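Local coordinates for envelope glycoprotein (Bourbon virus, PDB 5ZKX) that probably fuses the viral envelope with a host cell membrane, as a trimeric class III fusion protein of the baculovirus gp64 family, captured here in the postfusion state, at residues E277-A281 against E415-S419; K237-F242 against V410-V414; T66-N70 against R126-N130; I45-R49 against E81-G86. Residues are numbered along the deposited sequence.

Contact 4 is the most buried of the four. It packs helix 79-88 on an antiparallel sheet that holds strands 44-58 and 67-74, through apolar side chains and one salt bridge, and no other subunit touches it. Contact 3 reaches the same sheet through strand 67-74, but it is a surface contact with no hydrogen bonds between its segments. Contacts 1 and 2 are partly buried and lie near the centre of the chain, about 17 Å apart between centres. Residues 410-414 and 415-419 are consecutive parts of one loop, held by single backbone hydrogen bonds, weak in contact 1, with lysines, waters and apolar side chains. Contacts 1, 2 and 3 all touch neighbouring subunits.

Contact 1 of 4, residues E277-A281 against E415-S419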
# COMPACT_ATOMS: atom_id res chain seq x y z
N GLU A 277 5.40 4.20 10.45
CA GLU A 277 4.69 4.24 9.18
C GLU A 277 5.63 4.14 7.99
O GLU A 277 5.20 3.70 6.91
CB GLU A 277 3.85 5.52 9.10
CG GLU A 277 2.54 5.43 9.88
CD GLU A 277 1.73 6.71 9.83
OE1 GLU A 277 1.02 6.99 10.82
OE2 GLU A 277 1.79 7.42 8.82
N LYS A 278 6.89 4.52 8.16
CA LYS A 278 7.88 4.40 7.10
C LYS A 278 8.65 3.08 7.15
O LYS A 278 9.36 2.76 6.18
CB LYS A 278 8.86 5.57 7.16
CG LYS A 278 8.21 6.93 6.96
CD LYS A 278 7.87 7.18 5.50
CE LYS A 278 9.11 7.58 4.70
NZ LYS A 278 8.86 7.50 3.23
N LEU A 279 8.54 2.32 8.24
CA LEU A 279 9.18 1.02 8.35
C LEU A 279 8.24 -0.11 7.93
O LEU A 279 8.63 -0.99 7.17
CB LEU A 279 9.65 0.77 9.79
CG LEU A 279 10.56 1.75 10.51
CD1 LEU A 279 10.78 1.27 11.94
CD2 LEU A 279 11.88 1.92 9.79
N HIS A 280 7.01 -0.08 8.42
CA HIS A 280 6.06 -1.16 8.22
C HIS A 280 5.28 -0.96 6.93
O HIS A 280 4.87 0.16 6.61
CB HIS A 280 5.11 -1.26 9.41
CG HIS A 280 5.79 -1.57 10.70
ND1 HIS A 280 5.16 -1.43 11.92
CD2 HIS A 280 7.03 -2.02 10.97
CE1 HIS A 280 6.00 -1.78 12.89
NE2 HIS A 280 7.14 -2.15 12.33
N ALA A 281 5.08 -2.05 6.21
CA ALA A 281 4.40 -1.99 4.93
C ALA A 281 2.89 -1.95 5.12
O ALA A 281 2.36 -2.28 6.18
CB ALA A 281 4.79 -3.18 4.06
N GLU A 415 7.20 5.90 -1.74
CA GLU A 415 8.62 5.65 -1.58
C GLU A 415 8.98 4.28 -1.03
O GLU A 415 10.13 3.86 -1.19
CB GLU A 415 9.25 6.72 -0.67
CG GLU A 415 9.55 8.04 -1.36
CD GLU A 415 10.47 8.93 -0.54
OE1 GLU A 415 10.60 8.71 0.68
OE2 GLU A 415 11.06 9.87 -1.12
N GLY A 416 8.05 3.58 -0.39
CA GLY A 416 8.35 2.26 0.14
C GLY A 416 8.81 2.29 1.58
O GLY A 416 8.67 3.29 2.30
N VAL A 417 9.38 1.16 2.01
CA VAL A 417 9.79 0.98 3.40
C VAL A 417 11.31 1.11 3.52
O VAL A 417 12.05 1.05 2.54
CB VAL A 417 9.30 -0.37 3.97
CG1 VAL A 417 7.78 -0.46 3.87
CG2 VAL A 417 9.96 -1.53 3.25
N VAL A 418 11.77 1.28 4.77
CA VAL A 418 13.19 1.52 5.02
C VAL A 418 14.02 0.28 4.72
O VAL A 418 15.11 0.37 4.12
CB VAL A 418 13.40 2.00 6.47
CG1 VAL A 418 14.84 1.78 6.91
CG2 VAL A 418 13.03 3.47 6.60
N SER A 419 13.54 -0.90 5.12
CA SER A 419 14.31 -2.13 4.90
C SER A 419 14.56 -2.38 3.42
O SER A 419 15.55 -3.04 3.06
CB SER A 419 13.58 -3.32 5.53
OG SER A 419 12.20 -3.32 5.20
O HOH W 1 7.33 5.57 2.76
O HOH W 2 11.56 -1.46 7.13
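Weak polar links and apolar packing share this contact. Val-418 N donates a weak hydrogen bond to Lys-278 O, 3.2 Å away. The same carbonyl receives a CA-H...O contact from Val-417, with CA 3.3 Å from Lys-278 O. The Lys-278 side chain bends round so that NZ forms a salt bridge with Glu-415 OE1 at 3.3 Å, its hydrogen bond weak. Two waters extend the polar links. One joins Lys-278 NZ (2.5 Å) to Gly-416 O (2.7 Å), the other Leu-279 O (3.0 Å) to Ser-419 N (2.9 Å).

In the apolar packing, Leu-279 CD2 meets Val-418 CB at 3.7 Å, and Ala-281 CB meets Val-417 CG1 at 4.0 Å.

Ala-281 also packs on Ala-281 of both other subunits, so the contact lies near the centre of the trimer. Gly-416 N hydrogen-bonds to Asp-286 of the second subunit, on its long helix 284-329. The contact ties helix 276-279 to the loop before helix 422-437, where Ser-419 O is hydrogen-bonded to Thr-425 OG1.

Contact 2 of 4, residues K237-F242 against V410-V414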
# COMPACT_ATOMS: atom_id res chain seq x y z
N LYS A 237 -1.42 20.62 0.63
CA LYS A 237 -0.71 19.95 -0.44
C LYS A 237 0.58 20.72 -0.71
O LYS A 237 0.59 21.95 -0.65
CB LYS A 237 -1.57 19.87 -1.71
CG LYS A 237 -0.81 19.59 -2.99
CD LYS A 237 -1.77 19.42 -4.16
CE LYS A 237 -1.19 19.97 -5.45
NZ LYS A 237 0.29 19.79 -5.54
N ASP A 238 1.65 19.99 -0.98
CA ASP A 238 2.91 20.62 -1.39
C ASP A 238 3.59 19.66 -2.36
O ASP A 238 4.24 18.70 -1.94
CB ASP A 238 3.80 20.92 -0.19
CG ASP A 238 5.13 21.52 -0.60
OD1 ASP A 238 5.19 22.15 -1.67
OD2 ASP A 238 6.12 21.35 0.14
N GLY A 239 3.44 19.94 -3.65
CA GLY A 239 3.98 19.04 -4.65
C GLY A 239 3.26 17.71 -4.58
O GLY A 239 2.05 17.63 -4.81
N ASP A 240 3.99 16.66 -4.25
CA ASP A 240 3.42 15.33 -4.08
C ASP A 240 3.21 14.97 -2.62
O ASP A 240 2.94 13.80 -2.31
CB ASP A 240 4.29 14.29 -4.77
CG ASP A 240 5.75 14.39 -4.37
OD1 ASP A 240 6.09 15.27 -3.55
OD2 ASP A 240 6.57 13.59 -4.88
N ASN A 241 3.34 15.94 -1.71
CA ASN A 241 3.10 15.75 -0.29
C ASN A 241 1.70 16.24 0.07
O ASN A 241 1.30 17.34 -0.33
CB ASN A 241 4.13 16.51 0.55
CG ASN A 241 5.49 15.85 0.54
OD1 ASN A 241 5.64 14.72 0.10
ND2 ASN A 241 6.49 16.57 1.04
N PHE A 242 0.97 15.43 0.83
CA PHE A 242 -0.38 15.77 1.27
C PHE A 242 -0.49 15.47 2.75
O PHE A 242 -0.15 14.37 3.19
CB PHE A 242 -1.43 14.99 0.48
CG PHE A 242 -1.34 15.19 -1.00
CD1 PHE A 242 -0.42 14.48 -1.76
CD2 PHE A 242 -2.16 16.11 -1.64
CE1 PHE A 242 -0.33 14.67 -3.12
CE2 PHE A 242 -2.07 16.29 -3.00
CZ PHE A 242 -1.15 15.58 -3.74
N VAL A 410 -3.69 15.28 -9.14
CA VAL A 410 -3.02 15.02 -7.86
C VAL A 410 -2.38 13.64 -7.92
O VAL A 410 -3.02 12.67 -8.33
CB VAL A 410 -4.02 15.14 -6.69
CG1 VAL A 410 -3.60 14.27 -5.53
CG2 VAL A 410 -4.16 16.59 -6.25
N ALA A 411 -1.12 13.56 -7.50
CA ALA A 411 -0.38 12.30 -7.49
C ALA A 411 0.48 12.25 -6.23
O ALA A 411 1.45 13.00 -6.11
CB ALA A 411 0.49 12.15 -8.74
N ALA A 412 0.12 11.37 -5.30
CA ALA A 412 0.83 11.26 -4.04
C ALA A 412 2.18 10.56 -4.22
O ALA A 412 2.37 9.76 -5.13
CB ALA A 412 -0.01 10.50 -3.02
N LYS A 413 3.11 10.87 -3.32
CA LYS A 413 4.45 10.31 -3.37
C LYS A 413 4.48 8.93 -2.72
O LYS A 413 3.99 8.75 -1.60
CB LYS A 413 5.44 11.24 -2.67
CG LYS A 413 6.87 10.75 -2.67
CD LYS A 413 7.67 11.44 -1.59
CE LYS A 413 7.56 12.95 -1.72
NZ LYS A 413 8.32 13.65 -0.65
N VAL A 414 5.06 7.96 -3.42
CA VAL A 414 5.19 6.58 -2.94
C VAL A 414 6.67 6.22 -2.92
O VAL A 414 7.32 6.22 -3.98
CB VAL A 414 4.40 5.59 -3.81
CG1 VAL A 414 4.61 4.17 -3.33
CG2 VAL A 414 2.92 5.93 -3.81
O HOH W 3 0.24 15.74 -6.87
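This is a hairpin-to-loop contact, in which the turn between strands 234-238 and 241-245 meets an extended segment that precedes helix 422-437. The main link is backbone to backbone: Lys-413 N donates to Asp-240 O at 3.1 Å. A water adds a second link, accepting from Ala-411 N (2.6 Å) and donating weakly to Gly-239 O (3.3 Å).

The hairpin closes in a type II' beta turn from Asp-238 to Asn-241, with Gly-239 at positive phi. Lys-237 NZ donates a hydrogen bond to Gly-239 O at 2.9 Å. The loop passes between neighbouring subunits, touching Asn-289 of the second and Ile-291 of the third, both on the long helix 284-329. This is consistent with the postfusion packing of class III proteins, whose C-terminal segment runs along the central helices.

Phe-242 makes the apolar contacts, with CZ 3.3 Å from Val-410 CG1 and CE1 4.2 Å from Ala-412 CB. Lys-413 NZ bonds to Asn-241 OD1 at 3.0 Å, though the place of Lys-413 NZ is less sure, and forms a salt bridge with Asp-255.

Contact 3 of 4, residues T66-N70 against R126-N130; sequences TGCYN and RSNNN
Two extended segments of the elongated beta-rich domain, probably the fusion domain as in other class III proteins, meet mainly through side chains, around a cross-strand disulfide. Cys-68 is bonded to Cys-56, bridging the antiparallel strands 67-74 and 44-58 between the backbone hydrogen bonds of Gly-67 with Tyr-57 and Tyr-69 with Tyr-55. Segment 66-70 enters strand 67-74; segment 126-130 leaves the short strand 126-127. The touching parts run in nearly opposite directions, 170° apart, without pairing as strands, and the closest CA atoms, of Cys-68 and Asn-129, are 7.4 Å apart. No hydrogen bond joins them.

Backbone angles are mostly extended. Gly-67, at phi/psi 150/-176, has a conformation that calls for glycine, while Asn-129 bends to -135/49. Cys-68 is m (chi1 -73°) and points toward the other segment. Ser-127 is t (168°), its OG bonded to Ser-54 OG. Asn-129 is t (-165°, chi2 30°), its ND2 bonded to Tyr-57 O. Asn-70 is m (-55°) and also points across. Thr-66 is m, with CG2 4.4 Å from Asn-129 ND2. Asn-128 and Asn-130 are both p, and Asn-128 ND2 donates to Asn-130 OD1 at 2.7 Å.

Cys-68 SG lies 3.8 Å from Ser-127 OG and 4.1 Å from Asn-129 CB.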
# COMPACT_ATOMS: atom_id res chain seq x y z
N THR A 66 44.52 -29.77 24.20
CA THR A 66 44.05 -30.33 22.94
C THR A 66 42.64 -29.83 22.65
O THR A 66 41.73 -29.98 23.48
CB THR A 66 44.07 -31.86 23.00
OG1 THR A 66 45.40 -32.30 23.32
CG2 THR A 66 43.67 -32.44 21.65
N GLY A 67 42.46 -29.24 21.48
CA GLY A 67 41.18 -28.67 21.11
C GLY A 67 41.38 -27.50 20.18
O GLY A 67 42.49 -27.17 19.77
N CYS A 68 40.26 -26.86 19.85
CA CYS A 68 40.22 -25.76 18.90
C CYS A 68 39.72 -24.49 19.58
O CYS A 68 38.78 -24.52 20.37
CB CYS A 68 39.33 -26.09 17.71
SG CYS A 68 40.02 -27.29 16.57
N TYR A 69 40.37 -23.38 19.25
CA TYR A 69 39.92 -22.06 19.67
C TYR A 69 39.48 -21.34 18.39
O TYR A 69 40.32 -20.90 17.60
CB TYR A 69 41.03 -21.31 20.40
CG TYR A 69 41.24 -21.74 21.84
CD1 TYR A 69 41.48 -20.80 22.84
CD2 TYR A 69 41.20 -23.09 22.20
CE1 TYR A 69 41.67 -21.19 24.16
CE2 TYR A 69 41.39 -23.48 23.52
CZ TYR A 69 41.63 -22.53 24.49
OH TYR A 69 41.82 -22.92 25.81
N ASN A 70 38.17 -21.24 18.20
CA ASN A 70 37.59 -20.66 17.00
C ASN A 70 36.84 -19.38 17.35
O ASN A 70 36.25 -19.26 18.43
CB ASN A 70 36.62 -21.63 16.32
CG ASN A 70 37.26 -22.97 16.00
OD1 ASN A 70 38.48 -23.10 15.96
ND2 ASN A 70 36.43 -23.98 15.77
N ARG A 126 36.22 -23.28 7.85
CA ARG A 126 37.01 -24.50 7.77
C ARG A 126 37.93 -24.63 8.97
O ARG A 126 38.45 -23.63 9.48
CB ARG A 126 37.84 -24.55 6.48
CG ARG A 126 38.80 -23.40 6.34
CD ARG A 126 39.86 -23.68 5.30
NE ARG A 126 40.82 -22.58 5.25
CZ ARG A 126 40.68 -21.51 4.48
NH1 ARG A 126 39.62 -21.39 3.69
NH2 ARG A 126 41.60 -20.55 4.51
N SER A 127 38.12 -25.86 9.43
CA SER A 127 38.95 -26.16 10.59
C SER A 127 39.49 -27.57 10.46
O SER A 127 38.88 -28.43 9.81
CB SER A 127 38.15 -26.01 11.89
OG SER A 127 38.86 -26.55 12.99
N ASN A 128 40.65 -27.81 11.07
CA ASN A 128 41.23 -29.14 11.13
C ASN A 128 42.29 -29.17 12.22
O ASN A 128 43.00 -28.18 12.42
CB ASN A 128 41.82 -29.56 9.78
CG ASN A 128 43.04 -28.75 9.39
OD1 ASN A 128 42.94 -27.57 9.07
ND2 ASN A 128 44.20 -29.39 9.42
N ASN A 129 42.38 -30.30 12.91
CA ASN A 129 43.29 -30.47 14.05
C ASN A 129 44.00 -31.81 13.95
O ASN A 129 44.06 -32.59 14.91
CB ASN A 129 42.52 -30.33 15.36
CG ASN A 129 43.43 -30.14 16.55
OD1 ASN A 129 44.51 -29.57 16.43
ND2 ASN A 129 42.99 -30.62 17.70
N ASN A 130 44.56 -32.11 12.77
CA ASN A 130 45.08 -33.44 12.47
C ASN A 130 46.60 -33.49 12.40
O ASN A 130 47.17 -34.31 11.69
CB ASN A 130 44.49 -33.94 11.15
CG ASN A 130 44.89 -33.07 9.98
OD1 ASN A 130 44.99 -31.85 10.10
ND2 ASN A 130 45.14 -33.69 8.83

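Contact 4 of 4, residues I45-R49 against E81-G86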
# COMPACT_ATOMS: atom_id res chain seq x y z
N ILE A 45 28.28 5.17 1.78
CA ILE A 45 29.14 4.02 1.56
C ILE A 45 29.02 3.09 2.76
O ILE A 45 29.11 3.53 3.91
CB ILE A 45 30.60 4.43 1.33
CG1 ILE A 45 30.69 5.56 0.30
CG2 ILE A 45 31.42 3.23 0.86
CD1 ILE A 45 32.11 5.90 -0.10
N ILE A 46 28.79 1.81 2.48
CA ILE A 46 28.70 0.78 3.51
C ILE A 46 29.75 -0.28 3.21
O ILE A 46 29.82 -0.78 2.08
CB ILE A 46 27.30 0.15 3.58
CG1 ILE A 46 26.23 1.23 3.72
CG2 ILE A 46 27.21 -0.83 4.74
CD1 ILE A 46 24.84 0.67 3.90
N GLY A 47 30.56 -0.60 4.20
CA GLY A 47 31.57 -1.63 4.05
C GLY A 47 31.60 -2.53 5.27
O GLY A 47 31.54 -2.06 6.40
N TYR A 48 31.69 -3.83 5.02
CA TYR A 48 31.83 -4.80 6.09
C TYR A 48 33.09 -5.63 5.88
O TYR A 48 33.58 -5.77 4.75
CB TYR A 48 30.60 -5.70 6.21
CG TYR A 48 30.39 -6.67 5.07
CD1 TYR A 48 30.92 -7.95 5.11
CD2 TYR A 48 29.62 -6.32 3.97
CE1 TYR A 48 30.72 -8.84 4.08
CE2 TYR A 48 29.41 -7.20 2.93
CZ TYR A 48 29.96 -8.46 2.99
OH TYR A 48 29.76 -9.35 1.96
N ARG A 49 33.60 -6.17 6.97
CA ARG A 49 34.76 -7.05 6.93
C ARG A 49 34.81 -7.86 8.22
O ARG A 49 34.55 -7.33 9.30
CB ARG A 49 36.07 -6.26 6.76
CG ARG A 49 37.31 -7.12 6.85
CD ARG A 49 38.56 -6.33 6.52
NE ARG A 49 38.75 -5.20 7.42
CZ ARG A 49 39.57 -4.18 7.16
NH1 ARG A 49 40.26 -4.17 6.03
NH2 ARG A 49 39.68 -3.18 8.03
N GLU A 81 39.88 3.85 5.00
CA GLU A 81 39.75 2.56 4.33
C GLU A 81 38.43 2.48 3.57
O GLU A 81 38.40 2.12 2.38
CB GLU A 81 39.84 1.43 5.35
CG GLU A 81 41.18 0.74 5.41
CD GLU A 81 41.17 -0.46 6.34
OE1 GLU A 81 40.90 -0.27 7.55
OE2 GLU A 81 41.41 -1.58 5.86
N LEU A 82 37.33 2.80 4.24
CA LEU A 82 36.02 2.75 3.59
C LEU A 82 35.94 3.73 2.42
O LEU A 82 35.27 3.45 1.42
CB LEU A 82 34.93 3.04 4.61
CG LEU A 82 33.49 2.87 4.16
CD1 LEU A 82 33.32 1.52 3.47
CD2 LEU A 82 32.55 3.00 5.34
N LYS A 83 36.63 4.87 2.52
CA LYS A 83 36.63 5.83 1.43
C LYS A 83 37.30 5.26 0.19
O LYS A 83 36.79 5.40 -0.93
CB LYS A 83 37.34 7.12 1.86
CG LYS A 83 36.55 7.95 2.85
CD LYS A 83 37.40 9.04 3.46
CE LYS A 83 36.61 9.82 4.50
NZ LYS A 83 36.50 11.26 4.13
N THR A 84 38.46 4.62 0.36
CA THR A 84 39.14 4.02 -0.78
C THR A 84 38.45 2.76 -1.26
O THR A 84 38.59 2.39 -2.43
CB THR A 84 40.61 3.74 -0.45
OG1 THR A 84 41.34 3.53 -1.67
CG2 THR A 84 40.75 2.50 0.41
N TRP A 85 37.69 2.09 -0.39
CA TRP A 85 36.89 0.96 -0.82
C TRP A 85 35.78 1.41 -1.77
O TRP A 85 35.64 0.88 -2.88
CB TRP A 85 36.29 0.23 0.38
CG TRP A 85 37.25 -0.59 1.17
CD1 TRP A 85 38.61 -0.54 1.12
CD2 TRP A 85 36.92 -1.58 2.15
NE1 TRP A 85 39.15 -1.44 2.00
CE2 TRP A 85 38.14 -2.10 2.65
CE3 TRP A 85 35.72 -2.09 2.66
CZ2 TRP A 85 38.18 -3.09 3.63
CZ3 TRP A 85 35.77 -3.07 3.62
CH2 TRP A 85 36.99 -3.56 4.10
N GLY A 86 34.98 2.39 -1.35
CA GLY A 86 33.91 2.87 -2.20
C GLY A 86 34.42 3.50 -3.48
O GLY A 86 33.83 3.34 -4.55
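Strand 45-49 and helix 81-86 cross at 108°, with their axes 8.5 Å apart at closest approach. This is helix-on-sheet packing: helix 79-88 lies across a face of the antiparallel sheet that holds strand 44-58. The closest CA pairs are Ile-45 with Gly-86 (6.2 Å) and Gly-47 with Leu-82 (6.3 Å).

Both glycines allow the close approach. A CB on Gly-47 would clash with Leu-82 CD1, and one on Gly-86 with Ile-45 CD1. Leu-82 CD1 fills the space over Gly-47, 3.6 Å from Gly-47 N and 3.7 Å from Ile-45 CG2. Trp-85 presents its ring edge to the strand, with CZ3 3.7 Å from Tyr-48 O. On the strand's other face, Ile-46 and Tyr-48 touch helix 422-437.

Arg-49 extends past the Trp-85 ring, whose CH2 lies over one guanidinium face. Arg-49 NE hydrogen-bonds to Lys-75 O and NH1 to Tyr-92 O. A salt bridge joins Arg-49 to Glu-81: NH2 to OE1 is 3.2 Å, and Arg-49 NH1 reaches Glu-81 OE2 at 2.8 Å.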